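Local coordinates for aminodeoxyfutalosine deaminase (Deinococcus radiodurans, PDB 2IMR), which catalyses the zinc-dependent deamination of aminodeoxyfutalosine to futalosine in menaquinone biosynthesis, and to a lesser extent that of adenosine and related nucleosides, at residues D160-L163 with A164-D167; L201-P204 with G205-L208; P281-T284 with P285-L289. All coordinates share one frame; numbering follows the deposited sequence.

Contact 1. Residues D160-L163 with A164-D167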
loop_
_atom_site.group_PDB
_atom_site.type_symbol
_atom_site.label_atom_id
_atom_site.label_comp_id
_atom_site.label_asym_id
_atom_site.label_seq_id
_atom_site.Cartn_x
_atom_site.Cartn_y
_atom_site.Cartn_z
ATOM N N ASP A 160 -6.720 1.375 -19.047
ATOM C CA ASP A 160 -6.453 2.125 -20.273
ATOM C C ASP A 160 -6.349 3.619 -19.967
ATOM O O ASP A 160 -5.423 4.297 -20.416
ATOM C CB ASP A 160 -7.564 1.917 -21.313
ATOM C CG ASP A 160 -7.585 0.509 -21.893
ATOM O OD1 ASP A 160 -6.515 -0.130 -21.968
ATOM O OD2 ASP A 160 -8.675 0.053 -22.294
ATOM N N ALA A 161 -7.303 4.124 -19.193
ATOM C CA ALA A 161 -7.337 5.540 -18.840
ATOM C C ALA A 161 -6.200 5.986 -17.923
ATOM O O ALA A 161 -5.543 6.992 -18.187
ATOM C CB ALA A 161 -8.676 5.878 -18.196
ATOM N N LEU A 162 -5.970 5.247 -16.841
ATOM C CA LEU A 162 -4.923 5.622 -15.892
ATOM C C LEU A 162 -3.520 5.515 -16.470
ATOM O O LEU A 162 -2.643 6.332 -16.175
ATOM C CB LEU A 162 -5.033 4.771 -14.627
ATOM C CG LEU A 162 -6.368 4.902 -13.883
ATOM C CD1 LEU A 162 -6.334 4.064 -12.613
ATOM C CD2 LEU A 162 -6.625 6.365 -13.542
ATOM N N LEU A 163 -3.311 4.506 -17.303
ATOM C CA LEU A 163 -2.013 4.300 -17.913
ATOM C C LEU A 163 -1.633 5.526 -18.750
ATOM O O LEU A 163 -0.454 5.809 -18.950
ATOM C CB LEU A 163 -2.067 3.032 -18.771
ATOM C CG LEU A 163 -0.822 2.151 -18.895
ATOM C CD1 LEU A 163 -0.127 1.984 -17.545
ATOM C CD2 LEU A 163 -1.256 0.796 -19.457
ATOM N N ALA A 164 -2.638 6.268 -19.206
ATOM C CA ALA A 164 -2.411 7.458 -20.029
ATOM C C ALA A 164 -2.306 8.762 -19.233
ATOM O O ALA A 164 -2.124 9.836 -19.812
ATOM C CB ALA A 164 -3.518 7.579 -21.072
ATOM N N ARG A 165 -2.420 8.675 -17.911
ATOM C CA ARG A 165 -2.323 9.860 -17.061
ATOM C C ARG A 165 -0.867 10.287 -16.910
ATOM O O ARG A 165 -0.084 9.642 -16.214
ATOM C CB ARG A 165 -2.918 9.575 -15.678
ATOM C CG ARG A 165 -4.434 9.378 -15.660
ATOM C CD ARG A 165 -5.197 10.694 -15.745
ATOM N NE ARG A 165 -4.883 11.575 -14.622
ATOM C CZ ARG A 165 -5.793 12.140 -13.835
ATOM N NH1 ARG A 165 -7.085 11.918 -14.041
ATOM N NH2 ARG A 165 -5.410 12.929 -12.838
ATOM N N GLU A 166 -0.507 11.388 -17.559
ATOM C CA GLU A 166 0.859 11.895 -17.502
ATOM C C GLU A 166 1.232 12.448 -16.129
ATOM O O GLU A 166 2.412 12.610 -15.820
ATOM C CB GLU A 166 1.048 12.985 -18.562
ATOM C CG GLU A 166 0.812 12.507 -19.986
ATOM C CD GLU A 166 0.983 13.618 -21.006
ATOM O OE1 GLU A 166 2.090 14.195 -21.076
ATOM O OE2 GLU A 166 0.011 13.915 -21.736
ATOM N N ASP A 167 0.228 12.717 -15.300
ATOM C CA ASP A 167 0.464 13.282 -13.974
ATOM C C ASP A 167 0.673 12.265 -12.853
ATOM O O ASP A 167 1.091 12.632 -11.751
ATOM C CB ASP A 167 -0.687 14.226 -13.609
ATOM C CG ASP A 167 -2.031 13.528 -13.581
ATOM O OD1 ASP A 167 -2.303 12.718 -14.492
ATOM O OD2 ASP A 167 -2.825 13.796 -12.654
HETATM O O HOH W 1 1.202 8.297 -18.774
#
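The first two side-chain carbons of Arg165, CB and CG, lie against the backbone oxygens of Leu162 and Ala161 where helix 156-163 gives way to the loop that joins it to strand 170-176, the next strand of the TIM-barrel (amidohydrolase) fold. Two backbone bonds of the i+3 to i kind tighten the chain here: Arg165 N reaches Leu162 O at 2.9 Å, nearly straight at 162°, and a more bent one runs from Ala164 N to Ala161 O at 3.2 Å. The small Ala161 also lies against Val131 and Gln135 of helix 130-143.

The arginine chain starts by passing those carbonyls. Its CB lies 3.3 Å from Leu162 O, and its CG sits 3.6 Å from Ala161 O. Among side chains the touch is slight, Leu162 CD2 lying 4.3 Å from Arg165 CG. Leu162 itself points inward, to Leu172 on strand 170-176, as suits an apolar residue on the barrel side of its helix. Two successive bends, chi2 -78° and chi3 -60°, then curl the arginine so that the edge of its guanidinium meets the carboxylate of Asp167, two residues on, while NH1 and NH2 also reach Gln135 and Asp139 of helix 130-143. An arginine suits this place because its flat end can serve several acceptors at once. Asp167 is gripped side-on in a bidentate salt bridge of two hydrogen bonds, each oxygen using its syn lone pair close to the guanidinium plane: Arg165 NE donates to Asp167 OD1 at 2.8 Å, and Arg165 NH2 to Asp167 OD2 at 2.7 Å.

Contact 2. Residues L201-P204 with G205-L208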
loop_
_atom_site.group_PDB
_atom_site.type_symbol
_atom_site.label_atom_id
_atom_site.label_comp_id
_atom_site.label_asym_id
_atom_site.label_seq_id
_atom_site.Cartn_x
_atom_site.Cartn_y
_atom_site.Cartn_z
ATOM N N LEU A 201 2.547 0.082 -23.540
ATOM C CA LEU A 201 2.100 1.456 -23.315
ATOM C C LEU A 201 2.730 2.060 -22.073
ATOM O O LEU A 201 2.647 3.262 -21.835
ATOM C CB LEU A 201 0.576 1.483 -23.188
ATOM C CG LEU A 201 -0.160 0.848 -24.366
ATOM C CD1 LEU A 201 -1.661 0.944 -24.147
ATOM C CD2 LEU A 201 0.237 1.551 -25.653
ATOM N N GLU A 202 3.364 1.204 -21.284
ATOM C CA GLU A 202 4.027 1.605 -20.053
ATOM C C GLU A 202 5.157 2.604 -20.326
ATOM O O GLU A 202 5.927 2.442 -21.274
ATOM C CB GLU A 202 4.551 0.336 -19.374
ATOM C CG GLU A 202 5.699 0.502 -18.417
ATOM C CD GLU A 202 6.144 -0.837 -17.868
ATOM O OE1 GLU A 202 5.354 -1.467 -17.136
ATOM O OE2 GLU A 202 7.276 -1.268 -18.180
ATOM N N ARG A 203 5.241 3.651 -19.508
ATOM C CA ARG A 203 6.290 4.652 -19.671
ATOM C C ARG A 203 7.064 4.882 -18.377
ATOM O O ARG A 203 6.651 4.434 -17.305
ATOM C CB ARG A 203 5.702 5.971 -20.190
ATOM C CG ARG A 203 4.506 6.520 -19.419
ATOM C CD ARG A 203 4.915 7.346 -18.212
ATOM N NE ARG A 203 3.763 8.034 -17.627
ATOM C CZ ARG A 203 3.801 8.748 -16.505
ATOM N NH1 ARG A 203 4.938 8.876 -15.833
ATOM N NH2 ARG A 203 2.700 9.331 -16.051
ATOM N N PRO A 204 8.215 5.569 -18.464
ATOM C CA PRO A 204 9.042 5.849 -17.285
ATOM C C PRO A 204 8.272 6.585 -16.190
ATOM O O PRO A 204 7.725 7.663 -16.423
ATOM C CB PRO A 204 10.175 6.698 -17.854
ATOM C CG PRO A 204 10.306 6.182 -19.259
ATOM C CD PRO A 204 8.866 6.074 -19.688
ATOM N N GLY A 205 8.233 5.996 -15.000
ATOM C CA GLY A 205 7.539 6.631 -13.893
ATOM C C GLY A 205 6.192 6.027 -13.550
ATOM O O GLY A 205 5.705 6.202 -12.435
ATOM N N LEU A 206 5.585 5.329 -14.504
ATOM C CA LEU A 206 4.284 4.697 -14.290
ATOM C C LEU A 206 4.344 3.312 -14.916
ATOM O O LEU A 206 4.188 3.160 -16.130
ATOM C CB LEU A 206 3.177 5.526 -14.946
ATOM C CG LEU A 206 1.729 5.143 -14.626
ATOM C CD1 LEU A 206 1.485 5.250 -13.127
ATOM C CD2 LEU A 206 0.780 6.059 -15.390
ATOM N N ARG A 207 4.568 2.303 -14.082
ATOM C CA ARG A 207 4.699 0.936 -14.563
ATOM C C ARG A 207 3.507 0.028 -14.289
ATOM O O ARG A 207 2.688 0.283 -13.401
ATOM C CB ARG A 207 5.954 0.310 -13.962
ATOM C CG ARG A 207 5.897 0.237 -12.460
ATOM C CD ARG A 207 7.159 -0.346 -11.859
ATOM N NE ARG A 207 6.977 -0.529 -10.424
ATOM C CZ ARG A 207 7.905 -1.003 -9.599
ATOM N NH1 ARG A 207 9.100 -1.349 -10.064
ATOM N NH2 ARG A 207 7.627 -1.138 -8.310
ATOM N N LEU A 208 3.435 -1.046 -15.065
ATOM C CA LEU A 208 2.364 -2.025 -14.943
ATOM C C LEU A 208 2.736 -3.085 -13.916
ATOM O O LEU A 208 3.891 -3.511 -13.839
ATOM C CB LEU A 208 2.115 -2.692 -16.296
ATOM C CG LEU A 208 1.075 -3.812 -16.319
ATOM C CD1 LEU A 208 -0.307 -3.237 -16.000
ATOM C CD2 LEU A 208 1.073 -4.472 -17.693
HETATM O O HOH W 2 6.198 -3.218 -15.110
#
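With CG roughly opposite its own backbone N (chi1 157°) and the chain straight beyond, Glu202 carries its carboxylate across to the backbone of Leu208, past the CA and CB of Arg207; Arg203, by contrast, has CG wedged between N and the carbonyl carbon (chi1 51°) and bends again at chi2, which swings its guanidinium over Leu206. The chain makes a type II beta turn from Arg203 to Leu206, closed by Leu206 N to Arg203 O at 3.1 Å, and so leads into strand 206-212 of the barrel. The residue types fit the turn: the ring of Pro204 fixes the phi its position needs, and Gly205, lacking a CB, accepts a positive phi with the carbonyl of Pro204 close by.

Leu206 CB stands over the centre of one face of the Arg203 guanidinium, 3.6 Å from Arg203 CZ. In the plane of that group, Arg203 NH1 donates to Pro204 O at 3.1 Å, which pins the rotation of the guanidinium, while NH2 turns to the backbone oxygens of Arg165 and Leu168. The guanidinium thus takes a CB over one face while its N-H groups bond at the edge.

Glu202 OE1 takes the N-H of Leu208 at 2.9 Å (OE1 to N) in an almost perfectly straight bond (176°), met on its anti side and somewhat out of the carboxylate plane. A water donates both to Glu202 OE1, at 2.8 Å, and to Leu208 O, at 2.7 Å. The side chain of Leu208 goes instead to Leu195 and Trp198 of helix 184-199. Because Glu202 OE2 also forms a salt bridge with Arg199, the carboxylate is probably ionised, and its charge would strengthen the bond by which a side chain stands in for a backbone partner of the strand.

Contact 3. Residues P281-T284 with P285-L289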
loop_
_atom_site.group_PDB
_atom_site.type_symbol
_atom_site.label_atom_id
_atom_site.label_comp_id
_atom_site.label_asym_id
_atom_site.label_seq_id
_atom_site.Cartn_x
_atom_site.Cartn_y
_atom_site.Cartn_z
ATOM N N PRO A 281 -3.939 -26.890 11.804
ATOM C CA PRO A 281 -3.498 -26.097 12.958
ATOM C C PRO A 281 -2.222 -25.294 12.758
ATOM O O PRO A 281 -2.085 -24.188 13.277
ATOM C CB PRO A 281 -3.330 -27.152 14.051
ATOM C CG PRO A 281 -4.369 -28.151 13.706
ATOM C CD PRO A 281 -4.193 -28.286 12.210
ATOM N N ASP A 282 -1.287 -25.855 12.005
ATOM C CA ASP A 282 -0.007 -25.205 11.768
ATOM C C ASP A 282 0.065 -24.408 10.468
ATOM O O ASP A 282 1.133 -23.933 10.086
ATOM C CB ASP A 282 1.093 -26.267 11.787
ATOM C CG ASP A 282 0.843 -27.376 10.782
ATOM O OD1 ASP A 282 -0.341 -27.652 10.484
ATOM O OD2 ASP A 282 1.828 -27.977 10.298
ATOM N N LEU A 283 -1.067 -24.253 9.788
ATOM C CA LEU A 283 -1.076 -23.514 8.532
ATOM C C LEU A 283 -1.555 -22.074 8.705
ATOM O O LEU A 283 -2.347 -21.764 9.596
ATOM C CB LEU A 283 -1.971 -24.219 7.508
ATOM C CG LEU A 283 -1.976 -23.656 6.082
ATOM C CD1 LEU A 283 -0.606 -23.854 5.434
ATOM C CD2 LEU A 283 -3.056 -24.349 5.262
ATOM N N THR A 284 -1.039 -21.197 7.854
ATOM C CA THR A 284 -1.436 -19.793 7.850
ATOM C C THR A 284 -1.353 -19.359 6.396
ATOM O O THR A 284 -0.637 -19.968 5.593
ATOM C CB THR A 284 -0.477 -18.882 8.642
ATOM O OG1 THR A 284 0.719 -18.691 7.882
ATOM C CG2 THR A 284 -0.144 -19.486 10.002
ATOM N N PRO A 285 -2.078 -18.297 6.029
ATOM C CA PRO A 285 -1.994 -17.874 4.631
ATOM C C PRO A 285 -0.560 -17.545 4.209
ATOM O O PRO A 285 -0.184 -17.750 3.057
ATOM C CB PRO A 285 -2.928 -16.659 4.575
ATOM C CG PRO A 285 -2.933 -16.153 6.005
ATOM C CD PRO A 285 -2.986 -17.433 6.799
ATOM N N VAL A 286 0.242 -17.035 5.139
ATOM C CA VAL A 286 1.623 -16.696 4.811
ATOM C C VAL A 286 2.457 -17.956 4.580
ATOM O O VAL A 286 3.225 -18.033 3.617
ATOM C CB VAL A 286 2.263 -15.841 5.924
ATOM C CG1 VAL A 286 3.698 -15.491 5.554
ATOM C CG2 VAL A 286 1.440 -14.558 6.122
ATOM N N ARG A 287 2.310 -18.941 5.457
ATOM C CA ARG A 287 3.059 -20.184 5.298
ATOM C C ARG A 287 2.630 -20.833 3.985
ATOM O O ARG A 287 3.450 -21.368 3.246
ATOM C CB ARG A 287 2.791 -21.136 6.461
ATOM C CG ARG A 287 3.648 -22.385 6.405
ATOM C CD ARG A 287 3.272 -23.396 7.472
ATOM N NE ARG A 287 3.864 -24.692 7.159
ATOM C CZ ARG A 287 3.317 -25.863 7.464
ATOM N NH1 ARG A 287 2.156 -25.915 8.102
ATOM N NH2 ARG A 287 3.924 -26.988 7.104
ATOM N N TYR A 288 1.335 -20.774 3.700
ATOM C CA TYR A 288 0.800 -21.317 2.459
ATOM C C TYR A 288 1.537 -20.734 1.251
ATOM O O TYR A 288 2.036 -21.471 0.402
ATOM C CB TYR A 288 -0.695 -21.000 2.355
ATOM C CG TYR A 288 -1.245 -21.060 0.949
ATOM C CD1 TYR A 288 -1.205 -22.244 0.212
ATOM C CD2 TYR A 288 -1.805 -19.924 0.352
ATOM C CE1 TYR A 288 -1.706 -22.300 -1.087
ATOM C CE2 TYR A 288 -2.308 -19.967 -0.943
ATOM C CZ TYR A 288 -2.255 -21.158 -1.657
ATOM O OH TYR A 288 -2.749 -21.207 -2.940
ATOM N N LEU A 289 1.605 -19.406 1.169
ATOM C CA LEU A 289 2.283 -18.751 0.048
ATOM C C LEU A 289 3.772 -19.058 0.007
ATOM O O LEU A 289 4.359 -19.222 -1.061
ATOM C CB LEU A 289 2.098 -17.234 0.122
ATOM C CG LEU A 289 0.683 -16.709 -0.112
ATOM C CD1 LEU A 289 0.653 -15.194 0.118
ATOM C CD2 LEU A 289 0.249 -17.056 -1.529
#
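At the edge of the Arg287 guanidinium, near its plane, lie Asp282 O and Leu283 N, and the carboxylate of Asp282 approaches with its plane turned 50° from that of the guanidinium. Arg287 NH1 alone makes the bonds to Asp282: 3.0 Å to Asp282 O and 3.0 Å to Asp282 OD2, two weak, bent bonds, the second also a salt bridge. The extended arginine chain reaches back to Asp282 in this way, while NE serves Glu291 one turn further on.

Thr284 is the N-cap of helix 285-292, one of the helices round the TIM barrel. Its OG1, standing between backbone N and carbonyl carbon at chi1 75°, accepts from Arg287 N at 2.9 Å; the same hydroxyl is bonded to Asp311. Pro285 suits the first turn, where no N-H is required, although Thr284 CB and Pro285 CD are tight at 3.4 Å. Flanking the cap, Leu283 CD1 meets Tyr288 CB at 4.2 Å, a hydrophobic staple between the residue before the cap and the fourth of the helix. Tyr288 N donates to Thr284 O at 2.8 Å, whereas Thr284 N is buried without a partner.

How the contacts relate
The three contacts follow one another along the chain, none nesting in or crossing another. Contact 1 closes the turn from helix 156-163 towards strand 170-176. After that strand and helix 184-199, contact 2 closes the next such turn, into strand 206-212, which runs beside and parallel to 170-176 in a beta-alpha-beta crossover. The two turns touch: Arg203 ties the second to the first, and Leu206 CD2 packs on the carbonyl oxygens of Leu162 and Leu163. Contact 3 stands apart, starting helix 285-292 ahead of strand 300-303; its centre is about 38 Å from that of contact 1, on the opposite side of the chain's centre.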